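Local coordinates for iron binding protein FbpA (Mannheimia haemolytica, PDB 1Q35) that binds ferric iron in the periplasm as a bacterial solute-binding protein, and probably serves iron uptake, at residues A[52-57]-A[232-237]; A[100-105]-A[225-230]. All blocks are in the same frame, centred on the assembly; numbering follows the deposited sequence.

Overall arrangement
Both contacts are antiparallel strand pairs made by strand 228-236, whose first part meets strand 96-108 in interaction 2 and whose later part meets strand 54-57 in interaction 1. The long strands 96-108 and 228-236 are consistent with the interdomain strands of the two-lobed periplasmic binding fold. The centres lie about 22 Å apart, and along the chain 100-105 with 225-230 is nested inside the loop closed by 52-57 with 232-237; Ser232 N packs on Arg101 CD, 3.7 Å away. Both are essentially buried, but interaction 1, about 14 Å from the centre of the chain, is mostly aliphatic, whereas interaction 2, about 9 Å from it, carries arginines beside the iron-ligand tyrosines Tyr142 and Tyr198.

Interaction 1: residues A[52-57]-A[232-237]; sequences ADVLLT and SGVVIA
Gly233 O is gripped by two donors: Thr57 N, 3.0 Å away and well above the carbonyl plane, and a water at 2.8 Å. The same water donates to Thr57 O, which accepts Gly233 N, and so bridges the two carbonyls of this hydrogen-bonded pair. Leu55 and Val235 form a second such pair: Leu55 N reaches Val235 O with an N-H...O angle of 173°, and Val235 N returns to Leu55 O. Ala237 N to Asp53 O adds a fifth backbone bond.

On one face, Val54 CG1, anti to its backbone N (chi1 175°), crosses Val234 CG2 at 3.3 Å, tighter than usual for two methyls. Leu56 CD2 lies alongside that same methyl at 3.8 Å. Helix 243-254 covers this face, Ile250 on Val234 and Ala246 on Val54. Next to Asp53, Ala237 CB sits 3.4 Å from Ala52 O, while the Asp53 carboxylate turns to Ser240 and to the backbone of Asn5 and Asn242. Backbone bonds from Val54 and Leu56 to strand 3-8, at Asn5 and Tyr7, make 54-57 an inner strand. Mainly aliphatic side chains thus fill the middle, and polar ones gather toward the ends: Asp53 at one, Thr57 and Ser232 (bonded to Thr99) at the water's.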
ATOM      1  N   ALA A  52      -2.316  -5.946  22.219  1.00 15.36           N
ATOM      2  CA  ALA A  52      -1.740  -6.038  20.881  1.00 14.76           C
ATOM      3  C   ALA A  52      -0.318  -6.582  20.903  1.00 13.96           C
ATOM      4  O   ALA A  52       0.512  -6.128  21.687  1.00 13.54           O
ATOM      5  CB  ALA A  52      -1.759  -4.680  20.201  1.00 14.84           C
ATOM      6  N   ASP A  53      -0.057  -7.566  20.048  1.00 13.34           N
ATOM      7  CA  ASP A  53       1.293  -8.056  19.789  1.00 13.07           C
ATOM      8  C   ASP A  53       1.850  -7.510  18.484  1.00 12.74           C
ATOM      9  O   ASP A  53       2.956  -6.987  18.452  1.00 12.67           O
ATOM     10  CB  ASP A  53       1.310  -9.582  19.712  1.00 13.09           C
ATOM     11  CG  ASP A  53       1.173 -10.221  21.058  1.00 13.49           C
ATOM     12  OD1 ASP A  53       0.347 -11.142  21.214  1.00 13.91           O
ATOM     13  OD2 ASP A  53       1.855  -9.847  22.022  1.00 14.12           O
ATOM     14  N   VAL A  54       1.065  -7.644  17.417  1.00 12.56           N
ATOM     15  CA  VAL A  54       1.527  -7.428  16.049  1.00 13.07           C
ATOM     16  C   VAL A  54       0.522  -6.532  15.336  1.00 12.71           C
ATOM     17  O   VAL A  54      -0.674  -6.785  15.392  1.00 12.93           O
ATOM     18  CB  VAL A  54       1.648  -8.799  15.325  1.00 13.78           C
ATOM     19  CG1 VAL A  54       2.001  -8.638  13.847  1.00 14.41           C
ATOM     20  CG2 VAL A  54       2.668  -9.683  16.042  1.00 14.20           C
ATOM     21  N   LEU A  55       1.005  -5.463  14.708  1.00 12.25           N
ATOM     22  CA  LEU A  55       0.166  -4.592  13.890  1.00 12.27           C
ATOM     23  C   LEU A  55       0.617  -4.745  12.435  1.00 11.24           C
ATOM     24  O   LEU A  55       1.769  -4.461  12.107  1.00 10.87           O
ATOM     25  CB  LEU A  55       0.263  -3.138  14.363  1.00 13.19           C
ATOM     26  CG  LEU A  55       0.369  -2.945  15.886  1.00 15.49           C
ATOM     27  CD1 LEU A  55       0.617  -1.491  16.250  1.00 16.41           C
ATOM     28  CD2 LEU A  55      -0.873  -3.468  16.593  1.00 16.01           C
ATOM     29  N   LEU A  56      -0.283  -5.240  11.582  1.00 10.64           N
ATOM     30  CA  LEU A  56      -0.002  -5.466  10.161  1.00 10.57           C
ATOM     31  C   LEU A  56      -0.532  -4.297   9.347  1.00 10.19           C
ATOM     32  O   LEU A  56      -1.734  -4.068   9.291  1.00 10.94           O
ATOM     33  CB  LEU A  56      -0.646  -6.768   9.676  1.00 10.86           C
ATOM     34  CG  LEU A  56      -0.056  -8.052  10.268  1.00 12.21           C
ATOM     35  CD1 LEU A  56      -0.909  -9.242   9.901  1.00 12.66           C
ATOM     36  CD2 LEU A  56       1.367  -8.267   9.795  1.00 13.26           C
ATOM     37  N   THR A  57       0.389  -3.562   8.734  1.00 10.02           N
ATOM     38  CA  THR A  57       0.096  -2.297   8.068  1.00  9.73           C
ATOM     39  C   THR A  57       0.130  -2.414   6.545  1.00  9.28           C
ATOM     40  O   THR A  57       0.660  -3.383   5.991  1.00  8.98           O
ATOM     41  CB  THR A  57       1.133  -1.260   8.514  1.00 10.03           C
ATOM     42  OG1 THR A  57       2.448  -1.787   8.289  1.00 10.69           O
ATOM     43  CG2 THR A  57       1.059  -1.025  10.018  1.00 10.88           C
ATOM     44  N   SER A 232       3.618  -3.081   2.491  1.00  8.62           N
ATOM     45  CA  SER A 232       2.928  -3.708   3.608  1.00  8.97           C
ATOM     46  C   SER A 232       4.016  -4.014   4.623  1.00  9.15           C
ATOM     47  O   SER A 232       5.164  -4.249   4.266  1.00  9.51           O
ATOM     48  CB  SER A 232       2.150  -4.967   3.211  1.00  9.15           C
ATOM     49  OG  SER A 232       2.953  -6.134   3.211  1.00  9.29           O
ATOM     50  N   GLY A 233       3.669  -3.977   5.894  1.00  9.97           N
ATOM     51  CA  GLY A 233       4.677  -4.139   6.913  1.00 10.49           C
ATOM     52  C   GLY A 233       4.122  -4.562   8.242  1.00 10.52           C
ATOM     53  O   GLY A 233       2.971  -4.993   8.363  1.00 10.66           O
ATOM     54  N   VAL A 234       4.962  -4.436   9.258  1.00 10.53           N
ATOM     55  CA  VAL A 234       4.610  -4.921  10.573  1.00 10.74           C
ATOM     56  C   VAL A 234       5.434  -4.225  11.638  1.00 10.84           C
ATOM     57  O   VAL A 234       6.598  -3.873  11.419  1.00 10.77           O
ATOM     58  CB  VAL A 234       4.764  -6.456  10.652  1.00 11.00           C
ATOM     59  CG1 VAL A 234       6.219  -6.892  10.472  1.00 11.06           C
ATOM     60  CG2 VAL A 234       4.183  -6.990  11.935  1.00 11.47           C
ATOM     61  N   VAL A 235       4.783  -4.000  12.774  1.00 10.92           N
ATOM     62  CA  VAL A 235       5.420  -3.526  13.991  1.00 11.52           C
ATOM     63  C   VAL A 235       5.007  -4.458  15.132  1.00 11.46           C
ATOM     64  O   VAL A 235       3.895  -4.998  15.137  1.00 11.62           O
ATOM     65  CB  VAL A 235       5.056  -2.064  14.331  0.65 12.07           C
ATOM     66  CG1 VAL A 235       5.325  -1.153  13.148  0.65 12.51           C
ATOM     67  CG2 VAL A 235       3.618  -1.944  14.787  0.65 12.70           C
ATOM     68  N   ILE A 236       5.904  -4.659  16.092  1.00 11.69           N
ATOM     69  CA  ILE A 236       5.563  -5.328  17.343  1.00 12.09           C
ATOM     70  C   ILE A 236       5.282  -4.236  18.373  1.00 11.88           C
ATOM     71  O   ILE A 236       6.090  -3.332  18.573  1.00 11.65           O
ATOM     72  CB  ILE A 236       6.669  -6.317  17.778  1.00 12.31           C
ATOM     73  CG1 ILE A 236       6.682  -7.501  16.802  1.00 13.47           C
ATOM     74  CG2 ILE A 236       6.437  -6.791  19.216  1.00 12.64           C
ATOM     75  CD1 ILE A 236       7.662  -8.607  17.125  1.00 13.99           C
ATOM     76  N   ALA A 237       4.101  -4.299  18.980  1.00 12.31           N
ATOM     77  CA  ALA A 237       3.656  -3.286  19.922  1.00 12.51           C
ATOM     78  C   ALA A 237       4.564  -3.215  21.148  1.00 12.63           C
ATOM     79  O   ALA A 237       5.111  -4.231  21.600  1.00 12.45           O
ATOM     80  CB  ALA A 237       2.225  -3.562  20.344  1.00 12.68           C
TER
HETATM   81  O   HOH W   1       1.011  -6.091   6.699  1.00  9.28           O

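Interaction 2: residues A[100-105]-A[225-230]. With FMT (formic acid), chain C.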
ATOM      1  N   THR A 100       6.474  -4.951  -1.139  1.00  8.51           N
ATOM      2  CA  THR A 100       6.267  -3.655  -1.769  1.00  8.47           C
ATOM      3  C   THR A 100       5.148  -3.763  -2.792  1.00  8.44           C
ATOM      4  O   THR A 100       4.793  -4.846  -3.255  1.00  8.38           O
ATOM      5  CB  THR A 100       7.540  -3.057  -2.416  1.00  8.92           C
ATOM      6  OG1 THR A 100       7.959  -3.850  -3.532  1.00  9.79           O
ATOM      7  CG2 THR A 100       8.709  -3.017  -1.438  1.00 10.18           C
ATOM      8  N   ARG A 101       4.591  -2.604  -3.103  1.00  8.05           N
ATOM      9  CA  ARG A 101       3.505  -2.466  -4.058  1.00  8.35           C
ATOM     10  C   ARG A 101       3.708  -1.143  -4.771  1.00  8.14           C
ATOM     11  O   ARG A 101       4.292  -0.210  -4.213  1.00  8.76           O
ATOM     12  CB  ARG A 101       2.140  -2.519  -3.362  1.00  8.66           C
ATOM     13  CG  ARG A 101       1.970  -1.567  -2.197  1.00  9.65           C
ATOM     14  CD  ARG A 101       2.283  -2.173  -0.828  1.00 10.54           C
ATOM     15  NE  ARG A 101       1.406  -3.283  -0.465  1.00 10.39           N
ATOM     16  CZ  ARG A 101       0.159  -3.182   0.025  1.00  9.31           C
ATOM     17  NH1 ARG A 101      -0.502  -4.285   0.311  1.00  9.28           N
ATOM     18  NH2 ARG A 101      -0.439  -2.020   0.238  1.00  9.99           N
ATOM     19  N   ALA A 102       3.248  -1.072  -6.011  1.00  7.70           N
ATOM     20  CA  ALA A 102       3.327   0.149  -6.794  1.00  7.39           C
ATOM     21  C   ALA A 102       1.948   0.789  -6.876  1.00  7.09           C
ATOM     22  O   ALA A 102       0.940   0.090  -7.046  1.00  7.74           O
ATOM     23  CB  ALA A 102       3.835  -0.154  -8.194  1.00  7.64           C
ATOM     24  N   ARG A 103       1.884   2.113  -6.771  1.00  7.04           N
ATOM     25  CA  ARG A 103       0.634   2.814  -7.040  1.00  6.95           C
ATOM     26  C   ARG A 103       0.688   3.253  -8.497  1.00  7.38           C
ATOM     27  O   ARG A 103       1.429   4.160  -8.868  1.00  8.27           O
ATOM     28  CB  ARG A 103       0.404   3.973  -6.067  1.00  7.25           C
ATOM     29  CG  ARG A 103      -1.029   4.473  -6.053  1.00  7.36           C
ATOM     30  CD  ARG A 103      -1.485   4.984  -4.685  1.00  7.76           C
ATOM     31  NE  ARG A 103      -2.917   5.286  -4.666  1.00  7.90           N
ATOM     32  CZ  ARG A 103      -3.886   4.372  -4.594  1.00  8.01           C
ATOM     33  NH1 ARG A 103      -5.155   4.748  -4.618  1.00  8.28           N
ATOM     34  NH2 ARG A 103      -3.604   3.086  -4.508  1.00  8.14           N
ATOM     35  N   VAL A 104      -0.061   2.536  -9.324  1.00  7.17           N
ATOM     36  CA  VAL A 104       0.033   2.626 -10.773  1.00  7.37           C
ATOM     37  C   VAL A 104      -1.115   3.433 -11.372  1.00  6.82           C
ATOM     38  O   VAL A 104      -2.020   3.869 -10.661  1.00  7.15           O
ATOM     39  CB  VAL A 104       0.075   1.209 -11.393  1.00  7.65           C
ATOM     40  CG1 VAL A 104       1.266   0.431 -10.840  1.00  8.68           C
ATOM     41  CG2 VAL A 104      -1.217   0.439 -11.147  1.00  7.81           C
ATOM     42  N   ILE A 105      -1.044   3.638 -12.683  1.00  6.94           N
ATOM     43  CA  ILE A 105      -2.128   4.240 -13.443  1.00  7.14           C
ATOM     44  C   ILE A 105      -2.716   3.172 -14.351  1.00  7.13           C
ATOM     45  O   ILE A 105      -2.018   2.606 -15.192  1.00  7.93           O
ATOM     46  CB  ILE A 105      -1.646   5.447 -14.273  1.00  7.37           C
ATOM     47  CG1 ILE A 105      -1.063   6.521 -13.353  1.00  7.72           C
ATOM     48  CG2 ILE A 105      -2.806   6.009 -15.105  1.00  7.80           C
ATOM     49  CD1 ILE A 105      -0.426   7.679 -14.072  1.00  8.65           C
ATOM     50  N   HIS A 225      10.632  10.935 -11.434  1.00  8.89           N
ATOM     51  CA  HIS A 225      10.758  10.172 -10.194  1.00  8.51           C
ATOM     52  C   HIS A 225      10.088   8.809 -10.253  1.00  8.09           C
ATOM     53  O   HIS A 225       9.869   8.180  -9.220  1.00  8.56           O
ATOM     54  CB  HIS A 225      10.223  10.996  -9.032  1.00  8.80           C
ATOM     55  CG  HIS A 225      10.890  12.326  -8.907  1.00  9.90           C
ATOM     56  ND1 HIS A 225      12.068  12.503  -8.214  1.00 11.91           N
ATOM     57  CD2 HIS A 225      10.598  13.523  -9.464  1.00 11.51           C
ATOM     58  CE1 HIS A 225      12.429  13.772  -8.288  1.00 12.17           C
ATOM     59  NE2 HIS A 225      11.560  14.412  -9.046  1.00 11.98           N
ATOM     60  N   GLY A 226       9.775   8.343 -11.456  1.00  7.96           N
ATOM     61  CA  GLY A 226       9.346   6.974 -11.647  1.00  7.88           C
ATOM     62  C   GLY A 226       8.024   6.626 -10.990  1.00  7.76           C
ATOM     63  O   GLY A 226       7.128   7.456 -10.854  1.00  8.02           O
ATOM     64  N   THR A 227       7.915   5.377 -10.568  1.00  7.57           N
ATOM     65  CA  THR A 227       6.700   4.834  -9.988  1.00  7.31           C
ATOM     66  C   THR A 227       6.788   4.854  -8.468  1.00  6.91           C
ATOM     67  O   THR A 227       7.782   4.424  -7.886  1.00  7.55           O
ATOM     68  CB  THR A 227       6.499   3.397 -10.490  1.00  7.35           C
ATOM     69  OG1 THR A 227       6.131   3.408 -11.878  1.00  8.45           O
ATOM     70  CG2 THR A 227       5.346   2.706  -9.782  1.00  7.87           C
ATOM     71  N   HIS A 228       5.736   5.358  -7.838  1.00  6.75           N
ATOM     72  CA  HIS A 228       5.598   5.361  -6.391  1.00  7.07           C
ATOM     73  C   HIS A 228       5.458   3.948  -5.848  1.00  7.35           C
ATOM     74  O   HIS A 228       4.611   3.176  -6.295  1.00  7.54           O
ATOM     75  CB  HIS A 228       4.371   6.193  -6.005  1.00  7.23           C
ATOM     76  CG  HIS A 228       4.018   6.160  -4.549  1.00  7.22           C
ATOM     77  ND1 HIS A 228       4.701   6.879  -3.589  1.00  7.15           N
ATOM     78  CD2 HIS A 228       3.025   5.511  -3.894  1.00  7.38           C
ATOM     79  CE1 HIS A 228       4.146   6.668  -2.407  1.00  7.76           C
ATOM     80  NE2 HIS A 228       3.123   5.845  -2.564  1.00  7.87           N
ATOM     81  N   LYS A 229       6.319   3.626  -4.888  1.00  7.56           N
ATOM     82  CA  LYS A 229       6.268   2.384  -4.132  1.00  8.53           C
ATOM     83  C   LYS A 229       5.907   2.646  -2.681  1.00  8.25           C
ATOM     84  O   LYS A 229       6.314   3.643  -2.086  1.00  8.35           O
ATOM     85  CB  LYS A 229       7.630   1.689  -4.158  1.00 10.04           C
ATOM     86  CG  LYS A 229       8.148   1.345  -5.528  1.00 12.80           C
ATOM     87  CD  LYS A 229       7.302   0.323  -6.226  1.00 15.30           C
ATOM     88  CE  LYS A 229       7.281  -1.031  -5.535  1.00 16.21           C
ATOM     89  NZ  LYS A 229       8.641  -1.593  -5.359  1.00 17.32           N
ATOM     90  N   ASN A 230       5.156   1.721  -2.109  1.00  7.95           N
ATOM     91  CA  ASN A 230       4.841   1.733  -0.685  1.00  8.09           C
ATOM     92  C   ASN A 230       4.933   0.275  -0.193  1.00  8.13           C
ATOM     93  O   ASN A 230       5.174  -0.633  -0.988  1.00  8.36           O
ATOM     94  CB  ASN A 230       3.451   2.369  -0.499  1.00  8.12           C
ATOM     95  CG  ASN A 230       3.189   2.903   0.914  1.00  8.30           C
ATOM     96  OD1 ASN A 230       3.860   2.536   1.886  1.00  8.65           O
ATOM     97  ND2 ASN A 230       2.180   3.767   1.026  1.00  9.12           N
TER
HETATM   98  C   FMT C1001      -4.366  -4.411   1.297  1.00 10.81           C
HETATM   99  O1  FMT C1001      -4.507  -5.264   2.299  1.00 10.75           O
HETATM  100  O2  FMT C1001      -3.359  -4.456   0.615  1.00 11.13           O
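The short strands 100-105 and 228-230 run antiparallel at 143°, their axes 4.7 Å apart, with Arg101 and Asn230 as a hydrogen-bonded pair: Arg101 N gives to Asn230 O at 2.9 Å, and Asn230 N returns to Arg101 O. Arg103 N adds a bond to His228 O.

Across the Ala102-Lys229 pair the side chains share a face. Lys229 bends at three successive torsions, each near -60°, curling back over the partner strand until NZ donates to Thr100 OG1 at 3.0 Å. On the way its CE passes 3.4 Å from Arg101 O. Ala102 CB meets Thr227 CG2 at 3.6 Å, a methyl-to-methyl contact.

The other face is that of the arginines. Arg101 CD lies 3.3 Å from Asn230 O, and beyond it NH1 bonds O2 of a bound formic acid molecule at 2.9 Å. This molecule, probably from the crystallisation liquor, approaches the guanidinium at its edge and is also held by Arg10, while NH1 also makes a salt bridge to Glu268. Arg103 offers CB to the edge of the His228 ring, 3.7 Å from CD2. Its guanidinium leads away to a salt bridge with Asp178 and a bond to Asn143. These pairings probably fix both arginines beside the iron site, for Arg101 approaches Tyr198 and Arg103 approaches Tyr142, although no iron is bound here.

Helix 141-168 packs over this arginine face, with Tyr142 against both arginines, Ser145 against Asn230 and Leu146 against His228. Strand 192-196 contributes Asn196 and Ile194 to Arg101 and Arg103, and pairs with the other edge of strand 96-108 through Gly195 and Val104.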